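Local coordinates for protein rhamnogalacturonan endolyase YesW (PDB 2ZUX) that cleaves the rhamnogalacturonan backbone of plant cell-wall pectin by endo-acting beta-elimination, releasing unsaturated oligosaccharides with the help of calcium or manganese, at residues 36-41 with 45-50; 23-28 with 67-72; 382-387 with 392-397; 343-348 with 356-361. All blocks are in the same frame, centred on the assembly; numbering follows the deposited sequence.

Interaction 1. Residues 36-41 with 45-50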
# COMPACT_ATOMS: atom_id res chain seq x y z
N LEU A 36 -8.22 13.50 -25.70
CA LEU A 36 -9.24 12.50 -25.98
C LEU A 36 -8.57 11.25 -26.53
O LEU A 36 -7.35 11.24 -26.71
CB LEU A 36 -10.26 13.04 -26.99
CG LEU A 36 -11.10 14.27 -26.63
CD1 LEU A 36 -12.06 14.58 -27.77
CD2 LEU A 36 -11.86 14.04 -25.34
N PHE A 37 -9.36 10.21 -26.79
CA PHE A 37 -8.80 8.92 -27.22
C PHE A 37 -9.57 8.26 -28.35
O PHE A 37 -10.80 8.33 -28.42
CB PHE A 37 -8.74 7.96 -26.03
CG PHE A 37 -7.87 8.45 -24.91
CD1 PHE A 37 -6.49 8.29 -24.97
CD2 PHE A 37 -8.44 9.09 -23.81
CE1 PHE A 37 -5.68 8.75 -23.94
CE2 PHE A 37 -7.63 9.55 -22.78
CZ PHE A 37 -6.25 9.38 -22.84
N ASN A 38 -8.82 7.60 -29.23
CA ASN A 38 -9.39 6.68 -30.20
C ASN A 38 -9.05 5.24 -29.85
O ASN A 38 -7.91 4.95 -29.45
CB ASN A 38 -8.93 7.02 -31.62
CG ASN A 38 -9.57 8.29 -32.16
OD1 ASN A 38 -10.71 8.61 -31.83
ND2 ASN A 38 -8.83 9.02 -33.00
N VAL A 39 -10.03 4.36 -29.99
CA VAL A 39 -9.87 2.94 -29.67
C VAL A 39 -9.79 2.12 -30.96
O VAL A 39 -10.66 2.25 -31.84
CB VAL A 39 -11.02 2.43 -28.77
CG1 VAL A 39 -10.75 1.00 -28.31
CG2 VAL A 39 -11.20 3.35 -27.56
N TYR A 40 -8.77 1.28 -31.06
CA TYR A 40 -8.55 0.45 -32.24
C TYR A 40 -8.56 -1.03 -31.91
O TYR A 40 -7.88 -1.48 -30.98
CB TYR A 40 -7.22 0.80 -32.90
CG TYR A 40 -7.18 2.17 -33.54
CD1 TYR A 40 -7.30 2.31 -34.92
CD2 TYR A 40 -7.03 3.31 -32.76
CE1 TYR A 40 -7.27 3.57 -35.51
CE2 TYR A 40 -7.00 4.57 -33.34
CZ TYR A 40 -7.12 4.69 -34.72
OH TYR A 40 -7.09 5.94 -35.30
N ARG A 41 -9.34 -1.80 -32.67
CA ARG A 41 -9.28 -3.25 -32.61
C ARG A 41 -8.55 -3.77 -33.84
O ARG A 41 -9.07 -3.67 -34.97
CB ARG A 41 -10.68 -3.86 -32.51
CG ARG A 41 -10.65 -5.37 -32.25
CD ARG A 41 -12.03 -6.00 -32.32
NE ARG A 41 -12.57 -5.99 -33.68
CZ ARG A 41 -13.71 -5.40 -34.04
NH1 ARG A 41 -14.47 -4.78 -33.14
NH2 ARG A 41 -14.10 -5.45 -35.30
N LYS A 45 -10.28 1.52 -36.27
CA LYS A 45 -10.91 2.41 -35.30
C LYS A 45 -12.36 2.03 -35.02
O LYS A 45 -13.13 1.76 -35.95
CB LYS A 45 -10.81 3.87 -35.76
CG LYS A 45 -11.15 4.89 -34.68
CD LYS A 45 -10.73 6.31 -35.07
CE LYS A 45 -11.65 6.90 -36.13
NZ LYS A 45 -11.41 8.36 -36.29
N LEU A 46 -12.73 2.01 -33.75
CA LEU A 46 -14.06 1.58 -33.32
C LEU A 46 -15.03 2.74 -33.09
O LEU A 46 -16.23 2.61 -33.34
CB LEU A 46 -13.97 0.75 -32.03
CG LEU A 46 -13.08 -0.50 -32.04
CD1 LEU A 46 -13.04 -1.12 -30.66
CD2 LEU A 46 -13.59 -1.51 -33.07
N ASN A 47 -14.50 3.85 -32.59
CA ASN A 47 -15.29 5.02 -32.25
C ASN A 47 -15.24 6.07 -33.36
O ASN A 47 -14.16 6.43 -33.84
CB ASN A 47 -14.80 5.62 -30.92
CG ASN A 47 -13.33 5.98 -30.94
OD1 ASN A 47 -12.48 5.14 -31.25
ND2 ASN A 47 -13.02 7.23 -30.62
N ALA A 48 -16.42 6.55 -33.76
CA ALA A 48 -16.55 7.56 -34.83
C ALA A 48 -15.94 8.91 -34.44
O ALA A 48 -15.34 9.59 -35.28
CB ALA A 48 -18.01 7.72 -35.22
N ALA A 49 -16.10 9.28 -33.18
CA ALA A 49 -15.50 10.49 -32.61
C ALA A 49 -14.65 10.12 -31.40
O ALA A 49 -15.01 9.21 -30.65
CB ALA A 49 -16.58 11.48 -32.23
N PRO A 50 -13.52 10.83 -31.19
CA PRO A 50 -12.67 10.58 -30.02
C PRO A 50 -13.47 10.57 -28.72
O PRO A 50 -14.36 11.41 -28.52
CB PRO A 50 -11.69 11.75 -30.05
CG PRO A 50 -11.57 12.07 -31.49
CD PRO A 50 -12.96 11.90 -32.03
O HOH W 1 -12.69 8.98 -33.73
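Lys45 lays its aliphatic stem over one face of the Tyr40 ring, CB standing 4.0 Å from the ring centroid in a CH-pi contact while CD reaches the neighbourhood of Asn38. The two residues form an antiparallel non-hydrogen-bonded pair; Lys45 closes the short edge strand 44-45, and beyond it the chain runs on as a loop. Lysine suits the place because its methylenes pack on the ring and its amine still reaches water: with CG anti to the backbone N (chi1 -167°), the chain passes slantwise over the ring from CB to CD, and NZ gives a hydrogen bond to a water that in turn donates to Asn38 OD1 and Asn47 O. Beyond the pair, the Asn47 side chain takes over the bonding to strand 36-41. Its OD1 accepts from Val39 N at 2.9 Å, almost straight at 170°, and its ND2 donates to Asn38 OD1 at 3.0 Å, in the carbonyl plane on a lone pair; the two amide planes stand 51° apart. ND2 also gives a bond to Ala49 O at 2.8 Å, which ties the loop to itself. Leu46 N donates to Val39 O, and its CD1 packs on Val39 CG1. Tyr40 OH and Asn38 ND2 both bond Glu77, and Arg41 makes a salt bridge to Asp58. One asparagine amide thus accepts from the strand's backbone at Val39 N and donates to the side chain of Asn38, holding the loop where no regular ladder continues.

Interaction 2. Residues 23-28 with 67-72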
# COMPACT_ATOMS: atom_id res chain seq x y z
N VAL A 23 -12.78 -2.64 -22.36
CA VAL A 23 -11.45 -2.08 -22.53
C VAL A 23 -11.31 -0.87 -21.60
O VAL A 23 -12.19 -0.03 -21.55
CB VAL A 23 -11.20 -1.64 -24.01
CG1 VAL A 23 -9.80 -1.13 -24.22
CG2 VAL A 23 -11.49 -2.79 -24.99
N SER A 24 -10.21 -0.80 -20.85
CA SER A 24 -9.94 0.40 -20.06
C SER A 24 -8.45 0.72 -20.06
O SER A 24 -7.61 -0.13 -20.35
CB SER A 24 -10.55 0.37 -18.65
OG SER A 24 -9.72 -0.31 -17.71
N TRP A 25 -8.14 1.98 -19.77
CA TRP A 25 -6.77 2.46 -19.86
C TRP A 25 -6.58 3.69 -18.97
O TRP A 25 -7.54 4.23 -18.42
CB TRP A 25 -6.39 2.77 -21.32
CG TRP A 25 -7.22 3.84 -21.98
CD1 TRP A 25 -6.93 5.18 -22.05
CD2 TRP A 25 -8.47 3.67 -22.67
NE1 TRP A 25 -7.92 5.85 -22.74
CE2 TRP A 25 -8.87 4.94 -23.14
CE3 TRP A 25 -9.28 2.56 -22.94
CZ2 TRP A 25 -10.07 5.14 -23.84
CZ3 TRP A 25 -10.47 2.75 -23.65
CH2 TRP A 25 -10.85 4.04 -24.09
N ARG A 26 -5.33 4.12 -18.85
CA ARG A 26 -4.97 5.22 -17.96
C ARG A 26 -5.17 6.57 -18.60
O ARG A 26 -4.90 6.76 -19.79
CB ARG A 26 -3.51 5.12 -17.56
CG ARG A 26 -3.15 3.91 -16.74
CD ARG A 26 -1.66 3.75 -16.66
NE ARG A 26 -1.28 2.74 -15.68
CZ ARG A 26 -0.20 1.96 -15.76
NH1 ARG A 26 0.62 2.02 -16.81
NH2 ARG A 26 0.05 1.10 -14.78
N PHE A 27 -5.61 7.51 -17.77
CA PHE A 27 -5.46 8.94 -18.03
C PHE A 27 -4.21 9.33 -17.25
O PHE A 27 -4.20 9.27 -16.02
CB PHE A 27 -6.72 9.64 -17.52
CG PHE A 27 -6.77 11.14 -17.76
CD1 PHE A 27 -6.27 11.73 -18.93
CD2 PHE A 27 -7.40 11.96 -16.82
CE1 PHE A 27 -6.36 13.12 -19.12
CE2 PHE A 27 -7.50 13.34 -17.01
CZ PHE A 27 -6.99 13.91 -18.16
N LEU A 28 -3.14 9.65 -17.97
CA LEU A 28 -1.82 9.86 -17.35
C LEU A 28 -1.67 11.26 -16.79
O LEU A 28 -2.20 12.22 -17.36
CB LEU A 28 -0.71 9.58 -18.37
CG LEU A 28 -0.64 8.14 -18.89
CD1 LEU A 28 0.28 8.06 -20.10
CD2 LEU A 28 -0.18 7.15 -17.81
N TYR A 67 -5.99 -4.90 -29.00
CA TYR A 67 -6.40 -3.50 -28.92
C TYR A 67 -5.22 -2.56 -28.74
O TYR A 67 -4.20 -2.92 -28.15
CB TYR A 67 -7.39 -3.31 -27.77
CG TYR A 67 -8.71 -4.00 -28.01
CD1 TYR A 67 -9.79 -3.32 -28.57
CD2 TYR A 67 -8.87 -5.36 -27.71
CE1 TYR A 67 -10.99 -3.96 -28.80
CE2 TYR A 67 -10.06 -6.01 -27.94
CZ TYR A 67 -11.12 -5.30 -28.49
OH TYR A 67 -12.31 -5.95 -28.72
N THR A 68 -5.38 -1.36 -29.29
CA THR A 68 -4.49 -0.24 -29.02
C THR A 68 -5.37 0.98 -28.81
O THR A 68 -6.54 1.00 -29.22
CB THR A 68 -3.50 0.04 -30.18
OG1 THR A 68 -4.22 0.19 -31.41
CG2 THR A 68 -2.48 -1.09 -30.31
N VAL A 69 -4.80 1.99 -28.15
CA VAL A 69 -5.45 3.28 -28.01
C VAL A 69 -4.49 4.35 -28.50
O VAL A 69 -3.27 4.22 -28.37
CB VAL A 69 -5.89 3.52 -26.54
CG1 VAL A 69 -6.13 5.00 -26.25
CG2 VAL A 69 -7.14 2.70 -26.23
N ARG A 70 -5.04 5.40 -29.11
CA ARG A 70 -4.25 6.55 -29.53
C ARG A 70 -4.83 7.80 -28.89
O ARG A 70 -6.03 8.06 -29.02
CB ARG A 70 -4.25 6.69 -31.06
CG ARG A 70 -3.69 5.48 -31.79
CD ARG A 70 -3.59 5.73 -33.29
NE ARG A 70 -3.55 4.47 -34.03
CZ ARG A 70 -3.80 4.34 -35.33
NH1 ARG A 70 -4.10 5.40 -36.08
NH2 ARG A 70 -3.74 3.14 -35.90
N ALA A 71 -3.99 8.55 -28.19
CA ALA A 71 -4.39 9.85 -27.65
C ALA A 71 -4.56 10.85 -28.78
O ALA A 71 -3.88 10.76 -29.81
CB ALA A 71 -3.36 10.35 -26.64
N VAL A 72 -5.48 11.79 -28.59
CA VAL A 72 -5.66 12.90 -29.52
C VAL A 72 -5.35 14.17 -28.76
O VAL A 72 -6.07 14.54 -27.82
CB VAL A 72 -7.09 12.94 -30.10
CG1 VAL A 72 -7.24 14.12 -31.08
CG2 VAL A 72 -7.43 11.63 -30.80
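The indole of Trp25 carries Val69 over one face and meets the Phe37 ring edge-to-face, and the ring of Tyr67 carries Val23 over one of its own faces, so each segment gives one flat group and one branched methyl pair. Val69 CG2 stands 4.0 Å from the centroid of the six-membered ring of Trp25, only 14° off the ring normal, while its other methyl, CG1, lies 4.0 Å from Trp25 NE1 and so spans toward the pyrrole part. At the tyrosine, Val23 CG2 sits 4.1 Å from the centroid of the Tyr67 ring, 15° off the normal, about equally close to CD1 and CE1. Both are CH-pi contacts, and no hydrogen bond joins the segments. Valine fits because it favours extended backbone and offers two methyls at a short reach. In Trp25, CG lies between the backbone N and the carbonyl carbon (chi1 62°), which turns the broad indole face to Val69. Replacing Trp25 by an alanine would probably strip both Val69 methyls of the surface they lie on and open a gap in this buried layer. The phenol end of Tyr67 is held by Asp58, so a polar tip is satisfied beside an apolar face. Strands 20-24 and 66-73 belong to one mixed sheet but are not neighbours in it, and Trp25, just past the end of strand 20-24, has its CA 8.3 Å from that of Val69. Here the contact is made by side chains alone, with Val39 of strand 36-41 also packing against Trp25, and strands 13-17 and 76-87 flanking Tyr67.

Interaction 3. Residues 382-387 with 392-397. With CA (calcium ion), chain C.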
# COMPACT_ATOMS: atom_id res chain seq x y z
N GLN A 382 -8.68 7.65 13.12
CA GLN A 382 -7.87 6.65 13.80
C GLN A 382 -8.69 5.99 14.88
O GLN A 382 -9.58 6.61 15.46
CB GLN A 382 -6.66 7.33 14.45
CG GLN A 382 -5.63 6.38 15.03
CD GLN A 382 -4.52 7.11 15.78
OE1 GLN A 382 -4.52 8.34 15.85
NE2 GLN A 382 -3.58 6.36 16.34
N VAL A 383 -8.40 4.71 15.12
CA VAL A 383 -8.97 4.00 16.26
C VAL A 383 -7.87 3.68 17.27
O VAL A 383 -6.68 3.74 16.96
CB VAL A 383 -9.74 2.72 15.84
CG1 VAL A 383 -10.96 3.11 14.99
CG2 VAL A 383 -8.83 1.74 15.09
N HIS A 384 -8.30 3.36 18.49
CA HIS A 384 -7.39 3.29 19.63
C HIS A 384 -7.62 2.04 20.45
O HIS A 384 -8.76 1.60 20.63
CB HIS A 384 -7.54 4.56 20.47
CG HIS A 384 -7.14 5.79 19.72
ND1 HIS A 384 -8.04 6.66 19.14
CD2 HIS A 384 -5.91 6.24 19.38
CE1 HIS A 384 -7.38 7.61 18.49
NE2 HIS A 384 -6.09 7.38 18.63
N GLU A 385 -6.52 1.46 20.92
CA GLU A 385 -6.51 0.15 21.57
C GLU A 385 -6.69 0.24 23.09
O GLU A 385 -7.19 -0.70 23.70
CB GLU A 385 -5.18 -0.52 21.26
CG GLU A 385 -4.99 -1.94 21.81
CD GLU A 385 -3.88 -2.64 21.08
OE1 GLU A 385 -3.97 -2.71 19.84
OE2 GLU A 385 -2.90 -3.09 21.72
N ASP A 386 -6.23 1.34 23.68
CA ASP A 386 -6.30 1.52 25.13
C ASP A 386 -7.76 1.72 25.54
O ASP A 386 -8.40 2.69 25.14
CB ASP A 386 -5.44 2.74 25.53
CG ASP A 386 -5.35 2.96 27.04
OD1 ASP A 386 -6.00 2.24 27.82
OD2 ASP A 386 -4.60 3.89 27.42
N LYS A 387 -8.28 0.79 26.35
CA LYS A 387 -9.67 0.87 26.83
C LYS A 387 -9.94 2.11 27.69
O LYS A 387 -11.10 2.50 27.86
CB LYS A 387 -10.05 -0.40 27.60
CG LYS A 387 -9.29 -0.62 28.91
CD LYS A 387 -9.69 -1.91 29.60
CE LYS A 387 -10.92 -1.72 30.47
NZ LYS A 387 -11.13 -2.89 31.38
N GLY A 392 -12.04 6.19 21.68
CA GLY A 392 -11.74 4.96 20.96
C GLY A 392 -11.61 5.19 19.46
O GLY A 392 -11.06 4.37 18.74
N LEU A 393 -12.16 6.31 19.00
CA LEU A 393 -12.02 6.72 17.61
C LEU A 393 -11.87 8.23 17.61
O LEU A 393 -12.58 8.94 18.32
CB LEU A 393 -13.19 6.24 16.75
CG LEU A 393 -14.63 6.33 17.27
CD1 LEU A 393 -15.62 6.54 16.13
CD2 LEU A 393 -15.01 5.07 18.07
N SER A 394 -10.92 8.71 16.82
CA SER A 394 -10.60 10.12 16.79
C SER A 394 -10.52 10.60 15.35
O SER A 394 -10.06 9.88 14.47
CB SER A 394 -9.30 10.42 17.55
OG SER A 394 -8.18 9.79 16.97
N PHE A 395 -10.99 11.82 15.13
CA PHE A 395 -11.03 12.42 13.81
C PHE A 395 -10.38 13.80 13.97
O PHE A 395 -10.90 14.65 14.71
CB PHE A 395 -12.48 12.52 13.34
CG PHE A 395 -12.65 12.95 11.90
CD1 PHE A 395 -12.99 12.02 10.91
CD2 PHE A 395 -12.53 14.28 11.53
CE1 PHE A 395 -13.17 12.42 9.58
CE2 PHE A 395 -12.71 14.69 10.22
CZ PHE A 395 -13.03 13.75 9.23
N ARG A 396 -9.23 14.00 13.33
CA ARG A 396 -8.41 15.16 13.64
C ARG A 396 -7.90 15.90 12.42
O ARG A 396 -7.86 15.37 11.31
CB ARG A 396 -7.21 14.73 14.50
CG ARG A 396 -6.07 14.07 13.71
CD ARG A 396 -5.03 13.58 14.67
NE ARG A 396 -3.75 13.15 14.11
CZ ARG A 396 -3.29 11.89 14.14
NH1 ARG A 396 -4.04 10.89 14.58
NH2 ARG A 396 -2.07 11.63 13.69
N ASP A 397 -7.49 17.14 12.67
CA ASP A 397 -6.76 17.95 11.71
C ASP A 397 -5.39 17.28 11.52
O ASP A 397 -4.64 17.13 12.47
CB ASP A 397 -6.62 19.36 12.29
CG ASP A 397 -5.92 20.32 11.35
OD1 ASP A 397 -4.81 20.02 10.87
OD2 ASP A 397 -6.46 21.43 11.15
CA CA C . -2.55 -3.12 18.35
O HOH W 2 -5.25 10.46 17.54
O HOH W 3 -1.37 -4.12 19.88
O HOH W 4 -3.49 -5.01 18.09
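Strands 379-383 and 393-397 pair as an antiparallel hairpin, with Gln382 and Ser394 exchanging two backbone hydrogen bonds, Ser394 N to Gln382 O at 2.8 Å and Gln382 N to Ser394 O at 2.9 Å. The hairpin is the middle of a four-stranded antiparallel sheet, one blade of the beta-propeller, and Gly392 and Leu393 form a classic beta bulge opposite Val407. Val383 and Leu393 form the next, non-hydrogen-bonded pair, apolar residues that meet through CG1 and CB. One residue on, His384 N donates to Gly392 O, from above the carbonyl plane. On the face of Gln382 and Ser394 the polar groups gather. Gln382, its chain extended and CG anti to the backbone N (chi1 -172°), carries OE1 to the edge of the Arg396 guanidinium, where NH1 gives it a weak bond with the two planes 55° apart. A water donates to the same OE1 and lies 3.1 Å from Ser394 OG. Glutamine suits this place because its amide serves both ways: OE1 accepts here while NE2 donates to Asn325. Arginine suits its own because several N-H groups can be used at once, NH2 also bonding Gly344 O. Further on, the strand gives way to a loop that carries Glu385, whose extended side chain reaches a calcium ion also bound by His326, His362 and Asp364. Glu385 OE1 binds the calcium at 2.1 Å, and OE2 accepts a 2.6 Å hydrogen bond from one of the ion's two waters.

Interaction 4. Residues 343-348 with 356-361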
# COMPACT_ATOMS: atom_id res chain seq x y z
N PHE A 343 2.11 9.09 12.18
CA PHE A 343 2.58 7.91 12.89
C PHE A 343 1.59 7.62 14.02
O PHE A 343 1.83 7.91 15.19
CB PHE A 343 3.99 8.20 13.44
CG PHE A 343 4.74 6.97 13.89
CD1 PHE A 343 5.48 6.21 12.97
CD2 PHE A 343 4.73 6.58 15.22
CE1 PHE A 343 6.18 5.08 13.39
CE2 PHE A 343 5.44 5.46 15.63
CZ PHE A 343 6.16 4.70 14.71
N GLY A 344 0.43 7.06 13.65
CA GLY A 344 -0.62 6.80 14.62
C GLY A 344 -1.14 8.10 15.20
O GLY A 344 -1.67 8.94 14.47
N SER A 345 -0.98 8.26 16.52
CA SER A 345 -1.49 9.44 17.23
C SER A 345 -0.54 10.62 17.21
O SER A 345 -0.84 11.68 17.77
CB SER A 345 -1.82 9.05 18.67
OG SER A 345 -2.89 8.13 18.70
N MET A 346 0.62 10.45 16.58
CA MET A 346 1.57 11.56 16.47
C MET A 346 1.92 11.83 15.01
O MET A 346 1.56 11.06 14.11
CB MET A 346 2.82 11.27 17.30
CG MET A 346 3.74 10.25 16.67
SD MET A 346 5.01 9.72 17.81
CE MET A 346 6.43 9.53 16.71
N ALA A 347 2.61 12.94 14.77
CA ALA A 347 3.05 13.28 13.43
C ALA A 347 4.46 13.82 13.50
O ALA A 347 4.85 14.45 14.50
CB ALA A 347 2.13 14.30 12.79
N VAL A 348 5.22 13.54 12.44
CA VAL A 348 6.62 13.92 12.34
C VAL A 348 6.78 14.75 11.08
O VAL A 348 6.28 14.38 10.02
CB VAL A 348 7.53 12.66 12.29
CG1 VAL A 348 9.01 13.04 12.17
CG2 VAL A 348 7.29 11.80 13.51
N TYR A 356 3.28 16.96 16.69
CA TYR A 356 2.28 16.91 17.74
C TYR A 356 2.06 15.47 18.14
O TYR A 356 2.43 14.54 17.41
CB TYR A 356 0.94 17.50 17.26
CG TYR A 356 0.28 16.75 16.10
CD1 TYR A 356 -0.39 15.54 16.31
CD2 TYR A 356 0.32 17.26 14.81
CE1 TYR A 356 -1.00 14.86 15.26
CE2 TYR A 356 -0.29 16.59 13.74
CZ TYR A 356 -0.94 15.38 13.98
OH TYR A 356 -1.54 14.70 12.95
N SER A 357 1.44 15.29 19.30
CA SER A 357 0.88 14.01 19.71
C SER A 357 -0.51 14.27 20.28
O SER A 357 -0.68 15.19 21.09
CB SER A 357 1.74 13.37 20.79
OG SER A 357 1.05 12.24 21.32
N THR A 358 -1.50 13.48 19.87
CA THR A 358 -2.83 13.62 20.46
C THR A 358 -2.88 12.98 21.85
O THR A 358 -3.83 13.19 22.59
CB THR A 358 -3.92 12.97 19.61
OG1 THR A 358 -3.73 11.55 19.62
CG2 THR A 358 -3.89 13.50 18.18
N GLY A 359 -1.86 12.19 22.18
CA GLY A 359 -1.82 11.50 23.46
C GLY A 359 -2.75 10.30 23.56
O GLY A 359 -2.83 9.68 24.62
N LEU A 360 -3.44 9.97 22.48
CA LEU A 360 -4.45 8.91 22.51
C LEU A 360 -3.86 7.51 22.39
O LEU A 360 -4.56 6.51 22.58
CB LEU A 360 -5.54 9.16 21.46
CG LEU A 360 -6.37 10.42 21.73
CD1 LEU A 360 -7.19 10.78 20.50
CD2 LEU A 360 -7.26 10.28 22.97
N GLY A 361 -2.57 7.44 22.06
CA GLY A 361 -1.85 6.18 22.09
C GLY A 361 -2.09 5.29 20.89
O GLY A 361 -2.75 5.66 19.90
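Tyr356 holds CG between its backbone N and carbonyl carbon (chi1 63°), which lays the ring across to the Ala347 methyl on the neighbouring strand, and Ser345 sets OG beside its own backbone N (chi1 -66°), pointing it at Gly361. Tyr356 lies on the second strand of the beta hairpin 346-348/354-357, at the outer side of a propeller blade, and Ser345 in the turn that leads into the first. That type II' turn runs from Phe343 to Met346, with Gly344 at a positive phi that glycine tolerates easily. Ala347 CB rests over the tyrosine face, 3.8 Å from the ring centroid; a small methyl suits so close an approach. Ser345 O accepts from Thr358 N at 2.8 Å, nearly straight at 172°, and Ala347 N donates to Tyr356 O. Here the second strand ends in two successive ST turns: Ser357 OG accepts from Gly359 N, and Thr358 OG1 from Leu360 N, hydroxyls on short side chains that can reach back to the main chain. The phenol oxygen bonds Ala398 O and Arg396 NE, joining this blade to the next. A leucine in place of Tyr356 would probably leave Ala398 O and Arg396 NE without their hydroxyl partner and cover the Ala347 methyl less completely. Where the chain turns toward the calcium ligand His362, Ser345 OG donates to Gly361 O across 2.7 Å.

The four contacts form two pairs at opposite sides of the chain's centre. Interactions 1 and 2, centres 9 Å apart, share the N-terminal beta-sheet domain: Asn38 N meets Arg70 O at 2.8 Å, and Leu36 O meets Val72 N at 2.7 Å, both probable hydrogen bonds. The side chain of Trp25 is about 9 Å from a bound calcium. Interactions 3 and 4, centres 10 Å apart, lie in the propeller and are joined by Arg396. Interaction 3 supplies Glu385 to a calcium whose ligand His362 directly follows 356-361. Val383 lies about 6 Å, side chain to side chain, from the substrate-binding Arg415 and about 13 Å from a bound rhamnose. Centres of interactions 1 and 3 are about 50 Å apart.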